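Local coordinates for beta-lactamase domain protein (Burkholderia ambifaria, PDB 5I0P), which binds two zinc ions in a metallo-beta-lactamase fold and is probably a hydrolase, at residues E83-D87 / G118-W123. Numbering follows the deposited sequence.
Sequences EQIFD and GDQGRW
NH2 of R122 is gripped by two carboxylates, 2.7 Å from D87 OD2 and 2.9 Å from E83 OE2, in a salt-bridge network at the surface of the metallo-beta-lactamase fold, away from the zinc ions. It ties helix 76-88 to the loop that leads from helix 111-115 into strand 126-130. E83 and D87 stand one turn apart on the helix, and R122, extended from CG to NE, brings its guanidinium to both. NH2 meets E83 OE2 on the syn side, somewhat out of the carboxylate plane, whereas D87 OD2 lies close to the guanidinium plane but is approached from above its own carboxylate; NH1 adds a weak bond to D87 OD2. CB of F86 sits 3.5 Å over CZ of R122, backing one guanidinium face with a methylene. A bend at chi2 (-62°) turns the E83 carboxylate toward the loop, where OE1 accepts a hydrogen bond from the backbone N of D119, 3.0 Å away. D119 OD1 is hydrogen-bonded to NE1 of W113. Beside the salt bridges, the edge of W123 meets the face of F86 in a T-shaped stack, planes at 84°, its indole anchored by NE1 to the carbonyl of L114. That edge leads with CH2, 3.6 Å from F86 CD1.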
# COMPACT_ATOMS: atom_id res chain seq x y z
N GLU A 83 4.72 -13.57 -17.64
CA GLU A 83 5.26 -14.08 -18.90
C GLU A 83 4.19 -14.12 -19.98
O GLU A 83 4.48 -13.81 -21.14
CB GLU A 83 5.87 -15.47 -18.72
CG GLU A 83 7.27 -15.41 -18.11
CD GLU A 83 8.26 -14.66 -18.99
OE1 GLU A 83 9.09 -13.93 -18.45
OE2 GLU A 83 8.19 -14.78 -20.23
N GLN A 84 2.96 -14.44 -19.61
CA GLN A 84 1.86 -14.42 -20.56
C GLN A 84 1.54 -13.00 -21.01
O GLN A 84 1.24 -12.76 -22.18
CB GLN A 84 0.62 -15.08 -19.96
CG GLN A 84 0.66 -16.60 -19.98
CD GLN A 84 -0.40 -17.23 -19.07
OE1 GLN A 84 -1.17 -16.54 -18.39
NE2 GLN A 84 -0.42 -18.56 -19.06
N ILE A 85 1.60 -12.03 -20.09
CA ILE A 85 1.34 -10.65 -20.49
C ILE A 85 2.46 -10.13 -21.38
O ILE A 85 2.21 -9.39 -22.34
CB ILE A 85 1.14 -9.76 -19.25
CG1 ILE A 85 -0.32 -9.88 -18.75
CG2 ILE A 85 1.59 -8.31 -19.55
CD1 ILE A 85 -0.45 -10.12 -17.29
N PHE A 86 3.71 -10.52 -21.09
CA PHE A 86 4.80 -10.16 -21.98
C PHE A 86 4.56 -10.71 -23.37
O PHE A 86 4.84 -10.04 -24.37
CB PHE A 86 6.13 -10.71 -21.45
CG PHE A 86 6.50 -10.23 -20.07
CD1 PHE A 86 6.03 -9.02 -19.56
CD2 PHE A 86 7.38 -10.99 -19.29
CE1 PHE A 86 6.42 -8.57 -18.29
CE2 PHE A 86 7.79 -10.55 -18.03
CZ PHE A 86 7.30 -9.34 -17.52
N ASP A 87 4.03 -11.93 -23.46
CA ASP A 87 3.92 -12.58 -24.76
C ASP A 87 2.75 -12.05 -25.57
O ASP A 87 2.84 -11.94 -26.80
CB ASP A 87 3.82 -14.09 -24.60
CG ASP A 87 5.16 -14.73 -24.23
OD1 ASP A 87 5.19 -15.87 -23.71
OD2 ASP A 87 6.20 -14.11 -24.50
N GLY A 118 12.40 -10.56 -16.65
CA GLY A 118 11.63 -11.77 -16.50
C GLY A 118 12.45 -12.99 -16.87
O GLY A 118 13.68 -12.95 -17.02
N ASP A 119 11.72 -14.10 -17.11
CA ASP A 119 12.38 -15.39 -17.32
C ASP A 119 13.26 -15.39 -18.56
O ASP A 119 14.28 -16.07 -18.60
CB ASP A 119 11.33 -16.49 -17.38
CG ASP A 119 10.76 -16.79 -16.00
OD1 ASP A 119 11.48 -16.49 -15.00
OD2 ASP A 119 9.59 -17.27 -15.91
N GLN A 120 12.92 -14.58 -19.56
CA GLN A 120 13.69 -14.62 -20.79
C GLN A 120 14.61 -13.42 -20.96
O GLN A 120 15.17 -13.24 -22.05
CB GLN A 120 12.74 -14.80 -21.97
CG GLN A 120 12.02 -16.15 -21.90
CD GLN A 120 11.08 -16.38 -23.06
OE1 GLN A 120 10.64 -15.42 -23.71
NE2 GLN A 120 10.76 -17.65 -23.34
N GLY A 121 14.84 -12.64 -19.90
CA GLY A 121 15.75 -11.51 -19.96
C GLY A 121 15.49 -10.56 -21.11
O GLY A 121 16.38 -10.30 -21.91
N ARG A 122 14.25 -10.08 -21.23
CA ARG A 122 13.84 -9.28 -22.39
C ARG A 122 14.29 -7.83 -22.33
O ARG A 122 14.31 -7.16 -23.37
CB ARG A 122 12.33 -9.30 -22.53
CG ARG A 122 11.70 -10.66 -22.63
CD ARG A 122 10.21 -10.51 -22.39
NE ARG A 122 9.60 -11.82 -22.24
CZ ARG A 122 8.78 -12.36 -23.13
NH1 ARG A 122 8.44 -11.69 -24.23
NH2 ARG A 122 8.29 -13.57 -22.91
N TRP A 123 14.61 -7.31 -21.15
CA TRP A 123 15.03 -5.92 -21.02
C TRP A 123 15.82 -5.80 -19.72
O TRP A 123 15.97 -6.77 -18.97
CB TRP A 123 13.83 -4.97 -21.05
CG TRP A 123 12.72 -5.46 -20.15
CD1 TRP A 123 12.72 -5.46 -18.78
CD2 TRP A 123 11.47 -6.01 -20.55
NE1 TRP A 123 11.55 -6.00 -18.31
CE2 TRP A 123 10.76 -6.35 -19.38
CE3 TRP A 123 10.88 -6.27 -21.80
CZ2 TRP A 123 9.48 -6.92 -19.41
CZ3 TRP A 123 9.62 -6.85 -21.83
CH2 TRP A 123 8.93 -7.17 -20.64